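Local coordinates for Ice-binding protein (Flavobacteriaceae bacterium, PDB 5UYT), which probably binds ice as a bacterial antifreeze protein, through beta-solenoid domains of the ice-binding protein family, at residues V371-T377 with V390-V396; A74-L80 with G93-I97. All coordinates share one frame; numbering follows the deposited sequence.

Contact 1: V371-T377 with V390-V396; sequences VDLNDYT and VIINTGV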
loop_
_atom_site.group_PDB
_atom_site.type_symbol
_atom_site.label_atom_id
_atom_site.label_comp_id
_atom_site.label_asym_id
_atom_site.label_seq_id
_atom_site.Cartn_x
_atom_site.Cartn_y
_atom_site.Cartn_z
ATOM N N VAL A 371 -3.946 -19.021 -12.508
ATOM C CA VAL A 371 -4.723 -18.081 -11.653
ATOM C C VAL A 371 -5.875 -18.889 -11.064
ATOM O O VAL A 371 -6.629 -19.501 -11.810
ATOM C CB VAL A 371 -5.283 -16.914 -12.490
ATOM C CG1 VAL A 371 -6.225 -16.020 -11.654
ATOM C CG2 VAL A 371 -4.123 -16.071 -13.073
ATOM N N ASP A 372 -5.988 -18.908 -9.746
ATOM C CA ASP A 372 -7.092 -19.639 -9.107
ATOM C C ASP A 372 -7.714 -18.710 -8.079
ATOM O O ASP A 372 -7.041 -18.302 -7.105
ATOM C CB ASP A 372 -6.557 -20.897 -8.455
ATOM C CG ASP A 372 -7.662 -21.776 -7.893
ATOM O OD1 ASP A 372 -8.692 -21.239 -7.448
ATOM O OD2 ASP A 372 -7.482 -23.014 -7.902
ATOM N N LEU A 373 -8.941 -18.287 -8.336
ATOM C CA LEU A 373 -9.652 -17.385 -7.396
ATOM C C LEU A 373 -10.578 -18.257 -6.580
ATOM O O LEU A 373 -11.458 -18.912 -7.153
ATOM C CB LEU A 373 -10.436 -16.277 -8.147
ATOM C CG LEU A 373 -9.498 -15.404 -9.018
ATOM C CD1 LEU A 373 -10.371 -14.317 -9.617
ATOM C CD2 LEU A 373 -8.356 -14.777 -8.188
ATOM N N ASN A 374 -10.301 -18.385 -5.280
ATOM C CA ASN A 374 -11.041 -19.353 -4.425
ATOM C C ASN A 374 -12.464 -18.852 -4.091
ATOM O O ASN A 374 -12.773 -17.675 -4.329
ATOM C CB ASN A 374 -10.212 -19.587 -3.149
ATOM C CG ASN A 374 -10.334 -20.996 -2.622
ATOM O OD1 ASN A 374 -11.309 -21.697 -2.900
ATOM N ND2 ASN A 374 -9.351 -21.413 -1.805
ATOM N N ASP A 375 -13.330 -19.743 -3.563
ATOM C CA ASP A 375 -14.773 -19.458 -3.394
ATOM C C ASP A 375 -15.011 -18.103 -2.715
ATOM O O ASP A 375 -14.393 -17.788 -1.687
ATOM C CB ASP A 375 -15.475 -20.494 -2.510
ATOM C CG ASP A 375 -15.272 -21.954 -2.953
ATOM O OD1 ASP A 375 -14.420 -22.273 -3.806
ATOM O OD2 ASP A 375 -16.004 -22.800 -2.375
ATOM N N TYR A 376 -15.947 -17.342 -3.253
ATOM C CA TYR A 376 -16.418 -16.089 -2.621
ATOM C C TYR A 376 -15.329 -15.025 -2.503
ATOM O O TYR A 376 -15.434 -14.089 -1.709
ATOM C CB TYR A 376 -17.213 -16.363 -1.294
ATOM C CG TYR A 376 -18.483 -17.072 -1.624
ATOM C CD1 TYR A 376 -19.553 -16.360 -2.148
ATOM C CD2 TYR A 376 -18.563 -18.472 -1.564
ATOM C CE1 TYR A 376 -20.719 -17.002 -2.523
ATOM C CE2 TYR A 376 -19.742 -19.141 -1.953
ATOM C CZ TYR A 376 -20.786 -18.395 -2.456
ATOM O OH TYR A 376 -21.953 -19.031 -2.859
ATOM N N THR A 377 -14.330 -15.118 -3.358
ATOM C CA THR A 377 -13.340 -14.022 -3.478
ATOM C C THR A 377 -13.952 -12.817 -4.210
ATOM O O THR A 377 -14.744 -12.996 -5.128
ATOM C CB THR A 377 -12.093 -14.543 -4.179
ATOM O OG1 THR A 377 -11.456 -15.471 -3.264
ATOM C CG2 THR A 377 -11.145 -13.401 -4.562
ATOM N N VAL A 390 -6.832 -21.465 -15.602
ATOM C CA VAL A 390 -7.489 -20.525 -14.719
ATOM C C VAL A 390 -8.716 -21.218 -14.129
ATOM O O VAL A 390 -9.480 -21.873 -14.868
ATOM C CB VAL A 390 -7.902 -19.241 -15.484
ATOM C CG1 VAL A 390 -8.696 -18.271 -14.599
ATOM C CG2 VAL A 390 -6.671 -18.572 -16.105
ATOM N N ILE A 391 -8.892 -21.086 -12.815
ATOM C CA ILE A 391 -10.126 -21.560 -12.164
ATOM C C ILE A 391 -10.731 -20.405 -11.393
ATOM O O ILE A 391 -10.028 -19.751 -10.601
ATOM C CB ILE A 391 -9.847 -22.714 -11.178
ATOM C CG1 ILE A 391 -9.198 -23.872 -11.910
ATOM C CG2 ILE A 391 -11.155 -23.162 -10.478
ATOM C CD1 ILE A 391 -8.711 -24.974 -10.968
ATOM N N ILE A 392 -12.019 -20.147 -11.608
ATOM C CA ILE A 392 -12.712 -19.106 -10.854
ATOM C C ILE A 392 -13.881 -19.799 -10.170
ATOM O O ILE A 392 -14.823 -20.286 -10.820
ATOM C CB ILE A 392 -13.209 -17.941 -11.721
ATOM C CG1 ILE A 392 -12.130 -17.497 -12.723
ATOM C CG2 ILE A 392 -13.626 -16.782 -10.803
ATOM C CD1 ILE A 392 -12.552 -16.376 -13.643
ATOM N N ASN A 393 -13.751 -19.910 -8.849
ATOM C CA ASN A 393 -14.634 -20.784 -8.047
ATOM C C ASN A 393 -15.951 -20.173 -7.640
ATOM O O ASN A 393 -16.192 -18.983 -7.851
ATOM C CB ASN A 393 -13.832 -21.263 -6.786
ATOM C CG ASN A 393 -12.774 -22.320 -7.131
ATOM O OD1 ASN A 393 -13.120 -23.490 -7.435
ATOM N ND2 ASN A 393 -11.488 -21.918 -7.144
ATOM N N THR A 394 -16.818 -21.014 -7.073
ATOM C CA THR A 394 -18.173 -20.615 -6.723
ATOM C C THR A 394 -18.259 -19.234 -6.058
ATOM O O THR A 394 -17.601 -18.989 -5.058
ATOM C CB THR A 394 -18.724 -21.631 -5.727
ATOM O OG1 THR A 394 -18.721 -22.938 -6.357
ATOM C CG2 THR A 394 -20.179 -21.247 -5.314
ATOM N N GLY A 395 -19.107 -18.360 -6.598
ATOM C CA GLY A 395 -19.487 -17.183 -5.866
ATOM C C GLY A 395 -18.507 -16.030 -6.037
ATOM O O GLY A 395 -18.760 -14.948 -5.518
ATOM N N VAL A 396 -17.414 -16.243 -6.773
ATOM C CA VAL A 396 -16.438 -15.159 -6.982
ATOM C C VAL A 396 -17.137 -13.982 -7.678
ATOM O O VAL A 396 -17.969 -14.212 -8.596
ATOM C CB VAL A 396 -15.247 -15.670 -7.815
ATOM C CG1 VAL A 396 -14.413 -14.473 -8.337
ATOM C CG2 VAL A 396 -14.352 -16.557 -6.951
HETATM O O HOH W 1 -9.421 -24.348 -6.916
HETATM O O HOH W 2 -17.738 -12.986 -3.867
#

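Contact 2: A74-L80 with G93-I97; sequences AIPTATL and GNYFI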
loop_
_atom_site.group_PDB
_atom_site.type_symbol
_atom_site.label_atom_id
_atom_site.label_comp_id
_atom_site.label_asym_id
_atom_site.label_seq_id
_atom_site.Cartn_x
_atom_site.Cartn_y
_atom_site.Cartn_z
ATOM N N ALA A 74 14.563 25.962 16.186
ATOM C CA ALA A 74 13.209 26.523 16.343
ATOM C C ALA A 74 13.042 27.280 17.662
ATOM O O ALA A 74 13.323 26.743 18.742
ATOM C CB ALA A 74 12.144 25.432 16.206
ATOM N N ILE A 75 12.615 28.539 17.568
ATOM C CA ILE A 75 12.448 29.383 18.750
ATOM C C ILE A 75 11.118 29.076 19.464
ATOM O O ILE A 75 10.035 29.303 18.902
ATOM C CB ILE A 75 12.597 30.894 18.423
ATOM C CG1 ILE A 75 13.794 31.127 17.482
ATOM C CG2 ILE A 75 12.781 31.696 19.705
ATOM C CD1 ILE A 75 14.081 32.580 17.144
ATOM N N PRO A 76 11.195 28.551 20.712
ATOM C CA PRO A 76 9.983 28.158 21.437
ATOM C C PRO A 76 8.972 29.303 21.573
ATOM O O PRO A 76 9.363 30.461 21.782
ATOM C CB PRO A 76 10.511 27.738 22.818
ATOM C CG PRO A 76 11.950 27.410 22.594
ATOM C CD PRO A 76 12.398 28.397 21.553
ATOM N N THR A 77 7.690 28.966 21.436
ATOM C CA THR A 77 6.592 29.919 21.601
ATOM C C THR A 77 5.910 29.777 22.971
ATOM O O THR A 77 5.134 30.652 23.368
ATOM C CB THR A 77 5.534 29.757 20.483
ATOM O OG1 THR A 77 5.091 28.395 20.432
ATOM C CG2 THR A 77 6.114 30.147 19.120
ATOM N N ALA A 78 6.218 28.686 23.685
ATOM C CA ALA A 78 5.605 28.341 24.985
ATOM C C ALA A 78 6.319 27.162 25.659
ATOM O O ALA A 78 6.962 26.363 24.979
ATOM C CB ALA A 78 4.133 27.996 24.799
ATOM N N THR A 79 6.184 27.062 26.988
ATOM C CA THR A 79 6.689 25.922 27.777
ATOM C C THR A 79 5.524 25.059 28.254
ATOM O O THR A 79 4.475 25.586 28.646
ATOM C CB THR A 79 7.518 26.397 28.990
ATOM O OG1 THR A 79 8.548 27.267 28.522
ATOM C CG2 THR A 79 8.189 25.225 29.717
ATOM N N LEU A 80 5.703 23.740 28.220
ATOM C CA LEU A 80 4.690 22.824 28.714
ATOM C C LEU A 80 5.211 21.990 29.867
ATOM O O LEU A 80 6.397 21.688 29.921
ATOM C CB LEU A 80 4.218 21.888 27.589
ATOM C CG LEU A 80 3.623 22.510 26.334
ATOM C CD1 LEU A 80 3.213 21.392 25.365
ATOM C CD2 LEU A 80 2.440 23.416 26.670
ATOM N N GLY A 93 2.432 25.790 17.427
ATOM C CA GLY A 93 3.498 26.394 18.228
ATOM C C GLY A 93 4.763 25.564 18.284
ATOM O O GLY A 93 4.796 24.425 17.780
ATOM N N ASN A 94 5.806 26.170 18.865
ATOM C CA ASN A 94 7.038 25.466 19.206
ATOM C C ASN A 94 7.098 25.336 20.717
ATOM O O ASN A 94 7.346 26.317 21.422
ATOM C CB ASN A 94 8.259 26.214 18.665
ATOM C CG ASN A 94 8.197 26.409 17.173
ATOM O OD1 ASN A 94 7.590 25.598 16.454
ATOM N ND2 ASN A 94 8.810 27.480 16.691
ATOM N N TYR A 95 6.853 24.121 21.190
ATOM C CA TYR A 95 6.660 23.827 22.610
ATOM C C TYR A 95 7.923 23.250 23.236
ATOM O O TYR A 95 8.432 22.230 22.790
ATOM C CB TYR A 95 5.455 22.876 22.783
ATOM C CG TYR A 95 4.153 23.547 22.352
ATOM C CD1 TYR A 95 3.545 24.512 23.163
ATOM C CD2 TYR A 95 3.556 23.254 21.119
ATOM C CE1 TYR A 95 2.371 25.150 22.771
ATOM C CE2 TYR A 95 2.391 23.885 20.726
ATOM C CZ TYR A 95 1.801 24.835 21.555
ATOM O OH TYR A 95 0.639 25.479 21.172
ATOM N N PHE A 96 8.421 23.921 24.274
ATOM C CA PHE A 96 9.644 23.507 24.957
ATOM C C PHE A 96 9.298 22.778 26.255
ATOM O O PHE A 96 8.563 23.301 27.115
ATOM C CB PHE A 96 10.560 24.725 25.222
ATOM C CG PHE A 96 11.763 24.426 26.084
ATOM C CD1 PHE A 96 12.939 23.939 25.524
ATOM C CD2 PHE A 96 11.727 24.657 27.463
ATOM C CE1 PHE A 96 14.052 23.676 26.318
ATOM C CE2 PHE A 96 12.827 24.388 28.260
ATOM C CZ PHE A 96 13.996 23.899 27.687
ATOM N N ILE A 97 9.811 21.562 26.384
ATOM C CA ILE A 97 9.690 20.807 27.625
ATOM C C ILE A 97 11.108 20.467 28.092
ATOM O O ILE A 97 11.759 19.601 27.509
ATOM C CB ILE A 97 8.851 19.513 27.444
ATOM C CG1 ILE A 97 7.455 19.851 26.890
ATOM C CG2 ILE A 97 8.750 18.784 28.783
ATOM C CD1 ILE A 97 6.571 18.661 26.603
#

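Contact 1: V371-T377 with V390-V396
Leu373 and Asn393 meet where two neighbouring coils of the right-handed beta-solenoid leave their strands and turn. Strands 371-373 and 390-392 run almost parallel, 8° apart, with their axes 4.7 Å from each other. Ile391 N bonds to Val371 O, Leu373 N bonds to Ile391 O, and Asn393 N carries the series on to Leu373 O. That last oxygen also takes a bond from the Asn393 side chain. Asn393 CB is directed toward 371-377 and passes 3.2 Å from Asp375 OD1. With CG beside the backbone N and anti to the carbonyl carbon (chi1 -74°), the amide nitrogen is brought to Leu373 O and Asp372. Asn393 ND2 donates to Leu373 O at 3.0 Å from above the carbonyl plane, with Leu373 O itself close to the plane of the Asn393 amide. Asn393 ND2 also sits 2.9 Å from Asp372 OD1, and a water that donates to Asp372 OD2 accepts from ND2. A leucine in place of Asn393 would probably leave Leu373 O with the backbone donor alone and deprive the Asp372 carboxylate and its water of their amide neighbour. Beyond the strands, type II turns 374-377 and 393-396 stack on each other, joined by Tyr376 N to Thr394 O. The Tyr376 ring lies over Gly395, whose CA is 3.9 Å from the ring centroid in a CH-pi contact; a beta carbon there would collide with Tyr376 CE1. On the buried side, Leu373 CB packs 4.1 Å from Val396 CG2. The chemistry thus divides the work: backbone bonds hold the strands together, apolar side chains pack on the inner face, and an asparagine amide extends the bonding into the turn and ties a carboxylate to it through water.

Contact 2: A74-L80 with G93-I97
This is a parallel strand pairing at the end of a row of solenoid strands, where the chain, having left helix 55-73, lays Ala78 and Thr79 beside Tyr95 and Phe96. Strand 93-97 pairs on its other edge with strand 119-123. Phe96 N donates to Ala78 O at 2.9 Å, nearly straight at 173°, and Leu80 N donates to Phe96 O. Ahead of the strand the loop is gripped chiefly by Asn94. Asn94 ND2 donates to Ile75 O at 3.1 Å, with that oxygen in the amide plane, although the nitrogen itself stands above the plane of the carbonyl. Asn94 O receives Thr77 N at 2.7 Å, on a lone pair, and a weak bond from Ala78 N. Asn94 N in turn donates to Thr77 OG1 at 2.8 Å. The hydroxyl can take that place because chi1 of 54° sets OG1 between the backbone N and the carbonyl carbon of Thr77. Gly93 leaves room for this hydroxyl, since a beta carbon there would run into Thr77 OG1. Apolar groups fill in on both sides of the paired strands. Leu80 CD1 rests 3.7 Å from Tyr95 CB, its side chain slanting across that of Tyr95, and Ala78 CB approaches Tyr95 CD1 at 3.9 Å; the phenol oxygen of Tyr95 bonds to Thr91 O. On the other side, Pro76 CB lies alongside Phe96 CB, 3.9 Å away, and Thr79 CG2 comes up to the edge of the Phe96 ring. Asn94 therefore uses backbone and amide together to hold a loop that is not yet a strand, and Thr77 serves as a side-chain acceptor where a regular parallel pair would offer a carbonyl.

Overall arrangement
Contacts 1 and 2 belong to different ice-binding-like regions of one chain, 227-417 and 15-200, and lie on opposite sides of its centre. Their centres are 58 Å apart and their nearest atoms about 47 Å, so neither touches the other. Both nonetheless solve the same problem, joining parallel strands of a beta-solenoid; in each, 12 residues separate the two paired segments. In contact 1 the pairing runs out of regular strands into stacked turns; in contact 2 it grows out of a loop that follows a helix. In each, an asparagine side-chain amide adds a bond to a backbone carbonyl of the neighbouring segment. No ligand marks an ice-binding surface, and neither contact can be assigned to one.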